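Local coordinates for protein sugar-binding transcriptional regulator, LacI family (Enterococcus faecalis, PDB 3CS3) that probably acts as a LacI-family transcriptional repressor, binding regulatory DNA and sensing a sugar through its periplasmic-binding-protein-like domain, at residues 82-87 with 241-246; 95-100 with 252-257; 162-167 with 193-198. All coordinates share one frame; numbering follows the deposited sequence.

Interaction 1 of 3, residues 82-87 with 241-246; sequences SIVVLD and EKIIHL
I243, on helix 241-246, reaches down to strand 82-85 and lies over the backbone from S82 to V84. Its chain can be followed outward. CB sits 3.9 Å from V84 CG2, at the level where the two CA atoms come nearest. CG1 is turned anti to the backbone N (chi1 -168°) and carries the chain toward the strand. At the tip, CD1 comes down on the main chain, 3.3 Å from S82 O. The same CD1 lies 3.7 Å from V84 N and also touches V84 CG2. One methyl group therefore spans successive peptides of the strand.

A turn further along the helix, L246 packs on S82 and I83. Its CG meets S82 CB at 3.9 Å, and CD2 rests 3.5 Å from I83 O. V84 CG2 also meets K242 CB at 4.0 Å, but the lysine chain then bends away, and its NZ forms a salt bridge with E255. S82 OG likewise finds its hydrogen bond with N94 OD1.

The helix runs roughly antiparallel to the strand, at 153°. On the other side of the strand, I83 packs against helix 70-78. The contact is buried and no hydrogen bond joins helix and strand: hydrocarbon lies against side chains and carbonyl oxygens of a backbone already bonded to A61 and other sheet neighbours.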
loop_
_atom_site.group_PDB
_atom_site.type_symbol
_atom_site.label_atom_id
_atom_site.label_comp_id
_atom_site.label_asym_id
_atom_site.label_seq_id
_atom_site.Cartn_x
_atom_site.Cartn_y
_atom_site.Cartn_z
ATOM N N SER A 82 25.301 3.194 7.699
ATOM C CA SER A 82 24.514 3.046 8.918
ATOM C C SER A 82 23.176 2.391 8.616
ATOM O O SER A 82 22.557 2.690 7.599
ATOM C CB SER A 82 24.295 4.409 9.561
ATOM O OG SER A 82 25.510 4.886 10.093
ATOM N N ILE A 83 22.729 1.498 9.497
ATOM C CA ILE A 83 21.475 0.767 9.284
ATOM C C ILE A 83 20.569 0.754 10.523
ATOM O O ILE A 83 21.028 0.521 11.632
ATOM C CB ILE A 83 21.737 -0.691 8.789
ATOM C CG1 ILE A 83 22.503 -0.687 7.462
ATOM C CG2 ILE A 83 20.426 -1.439 8.577
ATOM C CD1 ILE A 83 23.344 -1.896 7.244
ATOM N N VAL A 84 19.283 1.024 10.323
ATOM C CA VAL A 84 18.277 0.779 11.356
ATOM C C VAL A 84 17.372 -0.387 10.935
ATOM O O VAL A 84 16.775 -0.369 9.861
ATOM C CB VAL A 84 17.462 2.054 11.692
ATOM C CG1 VAL A 84 16.363 1.746 12.686
ATOM C CG2 VAL A 84 18.381 3.115 12.279
ATOM N N VAL A 85 17.318 -1.420 11.769
ATOM C CA VAL A 85 16.441 -2.556 11.522
ATOM C C VAL A 85 15.146 -2.427 12.315
ATOM O O VAL A 85 15.142 -1.995 13.473
ATOM C CB VAL A 85 17.132 -3.927 11.791
ATOM C CG1 VAL A 85 18.137 -4.240 10.694
ATOM C CG2 VAL A 85 17.798 -3.959 13.150
ATOM N N LEU A 86 14.048 -2.780 11.660
ATOM C CA LEU A 86 12.718 -2.679 12.238
ATOM C C LEU A 86 12.107 -4.067 12.403
ATOM O O LEU A 86 10.954 -4.206 12.808
ATOM C CB LEU A 86 11.818 -1.837 11.330
ATOM C CG LEU A 86 12.220 -0.437 10.853
ATOM C CD1 LEU A 86 10.997 0.231 10.249
ATOM C CD2 LEU A 86 12.787 0.433 11.967
ATOM N N ASP A 87 12.901 -5.093 12.107
ATOM C CA ASP A 87 12.373 -6.436 11.907
ATOM C C ASP A 87 13.145 -7.548 12.613
ATOM O O ASP A 87 12.748 -8.713 12.533
ATOM C CB ASP A 87 12.290 -6.736 10.399
ATOM C CG ASP A 87 13.650 -6.663 9.695
ATOM O OD1 ASP A 87 14.668 -6.288 10.316
ATOM O OD2 ASP A 87 13.701 -6.986 8.495
ATOM N N GLU A 241 14.946 9.396 12.980
ATOM C CA GLU A 241 15.833 10.129 13.886
ATOM C C GLU A 241 17.011 9.260 14.323
ATOM O O GLU A 241 18.103 9.766 14.569
ATOM C CB GLU A 241 15.064 10.709 15.096
ATOM C CG GLU A 241 15.252 9.979 16.446
ATOM C CD GLU A 241 14.458 10.595 17.602
ATOM O OE1 GLU A 241 13.466 11.319 17.356
ATOM O OE2 GLU A 241 14.829 10.342 18.767
ATOM N N LYS A 242 16.781 7.951 14.391
ATOM C CA LYS A 242 17.805 7.001 14.786
ATOM C C LYS A 242 18.870 6.829 13.721
ATOM O O LYS A 242 20.031 6.661 14.052
ATOM C CB LYS A 242 17.182 5.640 15.096
ATOM C CG LYS A 242 17.813 4.923 16.272
ATOM C CD LYS A 242 16.873 4.863 17.466
ATOM C CE LYS A 242 16.658 6.219 18.121
ATOM N NZ LYS A 242 16.367 6.098 19.565
ATOM N N ILE A 243 18.470 6.855 12.450
ATOM C CA ILE A 243 19.414 6.700 11.341
ATOM C C ILE A 243 20.293 7.953 11.166
ATOM O O ILE A 243 21.487 7.838 10.889
ATOM C CB ILE A 243 18.711 6.214 10.006
ATOM C CG1 ILE A 243 19.728 5.788 8.958
ATOM C CG2 ILE A 243 17.775 7.245 9.411
ATOM C CD1 ILE A 243 20.185 4.398 9.122
ATOM N N ILE A 244 19.708 9.133 11.372
ATOM C CA ILE A 244 20.465 10.382 11.360
ATOM C C ILE A 244 21.496 10.389 12.486
ATOM O O ILE A 244 22.689 10.517 12.220
ATOM C CB ILE A 244 19.545 11.630 11.455
ATOM C CG1 ILE A 244 18.606 11.722 10.236
ATOM C CG2 ILE A 244 20.364 12.916 11.633
ATOM C CD1 ILE A 244 19.289 11.642 8.870
ATOM N N HIS A 245 21.032 10.211 13.724
ATOM C CA HIS A 245 21.895 10.195 14.910
ATOM C C HIS A 245 23.006 9.158 14.802
ATOM O O HIS A 245 24.147 9.441 15.149
ATOM C CB HIS A 245 21.072 9.956 16.183
ATOM C CG HIS A 245 20.332 11.167 16.670
ATOM N ND1 HIS A 245 19.595 11.981 15.835
ATOM C CD2 HIS A 245 20.199 11.687 17.911
ATOM C CE1 HIS A 245 19.053 12.958 16.538
ATOM N NE2 HIS A 245 19.403 12.803 17.802
ATOM N N LEU A 246 22.671 7.978 14.286
ATOM C CA LEU A 246 23.627 6.880 14.142
ATOM C C LEU A 246 24.731 7.185 13.129
ATOM O O LEU A 246 25.900 6.865 13.370
ATOM C CB LEU A 246 22.897 5.575 13.783
ATOM C CG LEU A 246 23.651 4.288 13.452
ATOM C CD1 LEU A 246 24.460 3.794 14.635
ATOM C CD2 LEU A 246 22.665 3.238 12.999
#

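Interaction 2 of 3, residues 95-100 with 252-257; sequences IRQVLL and AESEHI. With SO4 (sulfate ion), chain E; SO4 (sulfate ion), chain C; SO4 (sulfate ion), chain B.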
loop_
_atom_site.group_PDB
_atom_site.type_symbol
_atom_site.label_atom_id
_atom_site.label_comp_id
_atom_site.label_asym_id
_atom_site.label_seq_id
_atom_site.Cartn_x
_atom_site.Cartn_y
_atom_site.Cartn_z
ATOM N N ILE A 95 24.581 -0.658 13.425
ATOM C CA ILE A 95 23.184 -1.060 13.319
ATOM C C ILE A 95 22.428 -0.779 14.619
ATOM O O ILE A 95 22.940 -1.034 15.705
ATOM C CB ILE A 95 23.018 -2.544 12.873
ATOM C CG1 ILE A 95 23.944 -2.862 11.684
ATOM C CG2 ILE A 95 21.564 -2.825 12.483
ATOM C CD1 ILE A 95 23.998 -4.327 11.289
ATOM N N ARG A 96 21.226 -0.217 14.499
ATOM C CA ARG A 96 20.328 -0.029 15.636
ATOM C C ARG A 96 18.964 -0.642 15.359
ATOM O O ARG A 96 18.656 -0.955 14.215
ATOM C CB ARG A 96 20.180 1.452 15.974
ATOM C CG ARG A 96 21.464 2.094 16.459
ATOM C CD ARG A 96 21.981 1.475 17.769
ATOM N NE ARG A 96 23.087 2.285 18.268
ATOM C CZ ARG A 96 24.367 2.060 17.985
ATOM N NH1 ARG A 96 24.716 1.023 17.233
ATOM N NH2 ARG A 96 25.300 2.870 18.459
ATOM N N GLN A 97 18.153 -0.799 16.406
ATOM C CA GLN A 97 16.839 -1.438 16.298
ATOM C C GLN A 97 15.725 -0.502 16.714
ATOM O O GLN A 97 15.816 0.140 17.755
ATOM C CB GLN A 97 16.750 -2.669 17.200
ATOM C CG GLN A 97 17.883 -3.660 17.091
ATOM C CD GLN A 97 18.010 -4.532 18.335
ATOM O OE1 GLN A 97 18.987 -5.262 18.488
ATOM N NE2 GLN A 97 17.022 -4.458 19.227
ATOM N N VAL A 98 14.672 -0.420 15.906
ATOM C CA VAL A 98 13.409 0.173 16.356
ATOM C C VAL A 98 12.308 -0.858 16.124
ATOM O O VAL A 98 11.771 -0.978 15.025
ATOM C CB VAL A 98 13.063 1.529 15.671
ATOM C CG1 VAL A 98 11.838 2.154 16.334
ATOM C CG2 VAL A 98 14.228 2.498 15.751
ATOM N N LEU A 99 11.992 -1.609 17.172
ATOM C CA LEU A 99 11.145 -2.794 17.048
ATOM C C LEU A 99 9.784 -2.614 17.697
ATOM O O LEU A 99 9.635 -1.823 18.623
ATOM C CB LEU A 99 11.848 -4.001 17.670
ATOM C CG LEU A 99 13.271 -4.331 17.216
ATOM C CD1 LEU A 99 13.774 -5.555 17.951
ATOM C CD2 LEU A 99 13.344 -4.550 15.714
ATOM N N LEU A 100 8.788 -3.346 17.204
ATOM C CA LEU A 100 7.501 -3.407 17.888
ATOM C C LEU A 100 7.651 -4.215 19.164
ATOM O O LEU A 100 8.428 -5.170 19.219
ATOM C CB LEU A 100 6.427 -4.055 17.013
ATOM C CG LEU A 100 6.061 -3.409 15.681
ATOM C CD1 LEU A 100 4.999 -4.243 14.990
ATOM C CD2 LEU A 100 5.588 -1.982 15.873
ATOM N N ALA A 252 22.400 6.907 19.746
ATOM C CA ALA A 252 21.177 6.497 19.084
ATOM C C ALA A 252 20.758 5.141 19.627
ATOM O O ALA A 252 20.906 4.134 18.949
ATOM C CB ALA A 252 21.407 6.422 17.583
ATOM N N GLU A 253 20.238 5.119 20.851
ATOM C CA GLU A 253 19.893 3.865 21.524
ATOM C C GLU A 253 18.707 3.163 20.875
ATOM O O GLU A 253 17.759 3.815 20.444
ATOM C CB GLU A 253 19.603 4.107 23.007
ATOM C CG GLU A 253 20.833 4.446 23.837
ATOM C CD GLU A 253 20.492 4.894 25.250
ATOM O OE1 GLU A 253 21.429 5.059 26.060
ATOM O OE2 GLU A 253 19.291 5.085 25.552
ATOM N N SER A 254 18.777 1.836 20.810
ATOM C CA SER A 254 17.681 1.011 20.305
ATOM C C SER A 254 16.431 1.152 21.171
ATOM O O SER A 254 16.527 1.273 22.389
ATOM C CB SER A 254 18.101 -0.453 20.213
ATOM O OG SER A 254 19.063 -0.641 19.188
ATOM N N GLU A 255 15.268 1.159 20.523
ATOM C CA GLU A 255 14.004 1.458 21.181
ATOM C C GLU A 255 12.900 0.490 20.773
ATOM O O GLU A 255 13.034 -0.241 19.792
ATOM C CB GLU A 255 13.564 2.885 20.854
ATOM C CG GLU A 255 14.250 3.947 21.697
ATOM C CD GLU A 255 13.652 5.325 21.513
ATOM O OE1 GLU A 255 12.413 5.471 21.611
ATOM O OE2 GLU A 255 14.429 6.273 21.288
ATOM N N HIS A 256 11.813 0.494 21.543
ATOM C CA HIS A 256 10.622 -0.272 21.211
ATOM C C HIS A 256 9.446 0.652 20.980
ATOM O O HIS A 256 9.405 1.773 21.506
ATOM C CB HIS A 256 10.278 -1.296 22.303
ATOM C CG HIS A 256 11.217 -2.458 22.353
ATOM N ND1 HIS A 256 12.372 -2.446 23.105
ATOM C CD2 HIS A 256 11.188 -3.656 21.724
ATOM C CE1 HIS A 256 13.008 -3.594 22.945
ATOM N NE2 HIS A 256 12.313 -4.344 22.109
ATOM N N ILE A 257 8.501 0.166 20.179
ATOM C CA ILE A 257 7.249 0.852 19.907
ATOM C C ILE A 257 6.144 0.077 20.625
ATOM O O ILE A 257 5.940 -1.111 20.367
ATOM C CB ILE A 257 6.993 0.950 18.375
ATOM C CG1 ILE A 257 8.083 1.804 17.699
ATOM C CG2 ILE A 257 5.571 1.458 18.056
ATOM C CD1 ILE A 257 8.141 3.275 18.145
HETATM S S SO4 E . 24.260 4.384 21.436
HETATM O O1 SO4 E . 23.283 3.300 21.450
HETATM O O2 SO4 E . 24.280 5.015 20.119
HETATM O O3 SO4 E . 23.904 5.378 22.443
HETATM O O4 SO4 E . 25.579 3.834 21.733
HETATM S S SO4 C . 12.682 1.146 25.197
HETATM O O1 SO4 C . 11.679 1.034 26.242
HETATM O O2 SO4 C . 13.814 1.941 25.666
HETATM O O3 SO4 C . 13.171 -0.172 24.800
HETATM O O4 SO4 C . 12.038 1.804 24.066
HETATM S S SO4 B . 28.267 2.111 16.753
HETATM O O1 SO4 B . 29.691 1.798 16.789
HETATM O O2 SO4 B . 27.900 2.505 15.396
HETATM O O3 SO4 B . 27.508 0.932 17.157
HETATM O O4 SO4 B . 27.982 3.213 17.666
HETATM O O HOH W 1 14.879 -2.948 20.479
#
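R96 and S254 owe their meeting with the opposite segment to first torsions that set CG and OG beside their own backbone N. For S254 (chi1 -69°), this brings OG to 2.9 Å from Q97 N, whose N-H donates to it. In R96, chi2 (-63°) bends CD, and the guanidinium lies back alongside I95 and past the A252 end of the other segment: NE gives A252 O a weak bond, while NH1 donates to I95 O from above that carbonyl's plane.

Beyond S254 the strands pair in parallel. E255 N donates to Q97 O at 3.0 Å. L99 N donates in turn to E255 O, and I257 N to L99 O at 2.8 Å. V98, L100 and I257 share one face; V98 CG1 touches I257 CG1 at 4.0 Å, and W235 of helix 232-247 packs on L100 and I257.

Sulfates sit on the polar groups of R96, A252 and H256. O2 of one accepts from A252 N at 2.7 Å and from R96 NH2; a second takes NH1 and NH2 together, and a third bridges H256 N and ND1. The serine hydroxyl thus extends the backbone ladder by one rung, and the arginine and histidine probably make this polar side attractive to anions, as the sulfates, probably from the crystallisation liquor, suggest.

Interaction 3 of 3, residues 162-167 with 193-198; sequences SGYAAA and YKYVAE
Y164 and Y195 meet as a T-shaped pair between two neighbouring helices. The edge of the Y195 ring is turned to the face of Y164, with the planes at 84° and the centroids 5.4 Å apart; the rim atom that leads is Y195 CD2, which lies 3.7 Å from Y164 CZ. CG of Y164 stands anti to the backbone N (chi1 -174°), and from there the ring extends across helix 193-196, where its CE1 comes 3.6 Å from Y195 CA.

K194 approaches the same ring at its rim, with CB 3.8 Å from Y164 CD1. Its chain then leads off to salt bridges at NZ with E160 and with E216 of the second subunit. At the far end of the Y164 ring, OH donates to E198 OE2 at 2.7 Å, meeting the carboxylate on its syn side but 30° out of its plane. This bond ties E198, three residues on from Y195, to the tyrosine.

A167, one helical turn on from Y164, packs beside the pair: its CB lies against Y195 CB at 3.8 Å. The carbonyl of the same residue, A167 O, lies 3.8 Å from Y195 CE1.

Helices 160-170 and 186-196 are the successive connecting helices of strands 151-155, 179-183 and 207-210, and this is the packing of adjacent helices on a parallel sheet in beta-alpha-beta crossovers, as in the Rossmann-like subdomains of periplasmic-binding-protein folds.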
loop_
_atom_site.group_PDB
_atom_site.type_symbol
_atom_site.label_atom_id
_atom_site.label_comp_id
_atom_site.label_asym_id
_atom_site.label_seq_id
_atom_site.Cartn_x
_atom_site.Cartn_y
_atom_site.Cartn_z
ATOM N N SER A 162 -2.327 -15.928 2.183
ATOM C CA SER A 162 -2.044 -16.983 3.163
ATOM C C SER A 162 -3.103 -17.065 4.254
ATOM O O SER A 162 -3.344 -18.139 4.802
ATOM C CB SER A 162 -0.664 -16.813 3.796
ATOM O OG SER A 162 -0.617 -15.688 4.658
ATOM N N GLY A 163 -3.722 -15.930 4.569
ATOM C CA GLY A 163 -4.840 -15.892 5.506
ATOM C C GLY A 163 -6.078 -16.551 4.923
ATOM O O GLY A 163 -6.837 -17.206 5.644
ATOM N N TYR A 164 -6.269 -16.367 3.615
ATOM C CA TYR A 164 -7.355 -16.993 2.863
ATOM C C TYR A 164 -7.208 -18.516 2.846
ATOM O O TYR A 164 -8.154 -19.240 3.163
ATOM C CB TYR A 164 -7.390 -16.445 1.427
ATOM C CG TYR A 164 -8.577 -16.916 0.609
ATOM C CD1 TYR A 164 -9.796 -16.242 0.669
ATOM C CD2 TYR A 164 -8.481 -18.031 -0.229
ATOM C CE1 TYR A 164 -10.889 -16.663 -0.078
ATOM C CE2 TYR A 164 -9.573 -18.468 -0.975
ATOM C CZ TYR A 164 -10.774 -17.775 -0.893
ATOM O OH TYR A 164 -11.861 -18.189 -1.626
ATOM N N ALA A 165 -6.017 -18.978 2.464
ATOM C CA ALA A 165 -5.666 -20.393 2.425
ATOM C C ALA A 165 -5.763 -21.060 3.801
ATOM O O ALA A 165 -6.197 -22.213 3.905
ATOM C CB ALA A 165 -4.263 -20.565 1.848
ATOM N N ALA A 166 -5.362 -20.328 4.844
ATOM C CA ALA A 166 -5.476 -20.792 6.229
ATOM C C ALA A 166 -6.921 -21.033 6.632
ATOM O O ALA A 166 -7.230 -22.070 7.204
ATOM C CB ALA A 166 -4.840 -19.813 7.178
ATOM N N ALA A 167 -7.794 -20.079 6.317
ATOM C CA ALA A 167 -9.224 -20.190 6.614
ATOM C C ALA A 167 -9.887 -21.374 5.901
ATOM O O ALA A 167 -10.792 -22.000 6.452
ATOM C CB ALA A 167 -9.938 -18.890 6.274
ATOM N N TYR A 193 -11.510 -13.115 6.638
ATOM C CA TYR A 193 -12.786 -12.463 6.289
ATOM C C TYR A 193 -13.252 -12.817 4.875
ATOM O O TYR A 193 -14.425 -13.134 4.671
ATOM C CB TYR A 193 -12.675 -10.944 6.391
ATOM C CG TYR A 193 -12.948 -10.349 7.746
ATOM C CD1 TYR A 193 -12.033 -10.482 8.790
ATOM C CD2 TYR A 193 -14.105 -9.619 7.978
ATOM C CE1 TYR A 193 -12.277 -9.919 10.037
ATOM C CE2 TYR A 193 -14.361 -9.049 9.220
ATOM C CZ TYR A 193 -13.440 -9.205 10.243
ATOM O OH TYR A 193 -13.682 -8.644 11.473
ATOM N N LYS A 194 -12.326 -12.758 3.917
ATOM C CA LYS A 194 -12.603 -13.087 2.514
ATOM C C LYS A 194 -13.230 -14.467 2.326
ATOM O O LYS A 194 -14.271 -14.586 1.679
ATOM C CB LYS A 194 -11.337 -12.969 1.657
ATOM C CG LYS A 194 -11.308 -11.776 0.714
ATOM C CD LYS A 194 -10.840 -10.486 1.383
ATOM C CE LYS A 194 -10.843 -9.337 0.375
ATOM N NZ LYS A 194 -9.891 -8.247 0.721
ATOM N N TYR A 195 -12.604 -15.492 2.904
ATOM C CA TYR A 195 -13.096 -16.864 2.783
ATOM C C TYR A 195 -14.407 -17.105 3.530
ATOM O O TYR A 195 -15.267 -17.842 3.045
ATOM C CB TYR A 195 -12.034 -17.880 3.228
ATOM C CG TYR A 195 -12.448 -19.317 2.987
ATOM C CD1 TYR A 195 -12.978 -20.094 4.018
ATOM C CD2 TYR A 195 -12.336 -19.890 1.724
ATOM C CE1 TYR A 195 -13.374 -21.405 3.797
ATOM C CE2 TYR A 195 -12.731 -21.199 1.493
ATOM C CZ TYR A 195 -13.247 -21.950 2.533
ATOM O OH TYR A 195 -13.635 -23.250 2.311
ATOM N N VAL A 196 -14.555 -16.485 4.699
ATOM C CA VAL A 196 -15.763 -16.636 5.522
ATOM C C VAL A 196 -16.986 -15.986 4.849
ATOM O O VAL A 196 -18.121 -16.442 5.024
ATOM C CB VAL A 196 -15.520 -16.139 6.979
ATOM C CG1 VAL A 196 -16.811 -16.032 7.780
ATOM C CG2 VAL A 196 -14.558 -17.078 7.691
ATOM N N ALA A 197 -16.730 -14.958 4.038
ATOM C CA ALA A 197 -17.756 -14.331 3.203
ATOM C C ALA A 197 -18.285 -15.278 2.115
ATOM O O ALA A 197 -19.386 -15.082 1.601
ATOM C CB ALA A 197 -17.223 -13.044 2.580
ATOM N N GLU A 198 -17.503 -16.302 1.782
ATOM C CA GLU A 198 -17.919 -17.334 0.832
ATOM C C GLU A 198 -18.506 -18.573 1.525
ATOM O O GLU A 198 -18.709 -19.610 0.885
ATOM C CB GLU A 198 -16.740 -17.746 -0.057
ATOM C CG GLU A 198 -16.178 -16.631 -0.933
ATOM C CD GLU A 198 -14.875 -17.018 -1.622
ATOM O OE1 GLU A 198 -14.156 -16.109 -2.093
ATOM O OE2 GLU A 198 -14.565 -18.229 -1.693
#

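In the fold
From the N terminus, strand 82-85 comes first and strand 95-100 follows as its neighbour in the mixed sheet; both wait for partners from the far end of the chain. The chain then moves into the four-stranded parallel sheet, where interaction 3 closes a short loop of 25 residues, joining two of its helices. On its return, helix 232-247 closes interaction 1 and strand 255-262 closes interaction 2, fastening this late helix and strand onto the early mixed sheet. These two long loops cross, and interaction 3 is nested inside both. Interactions 1 and 2 touch directly; interaction 3 lies across the chain's centre, its centre about 37 Å from that of interaction 1 and about 34 Å from that of interaction 2.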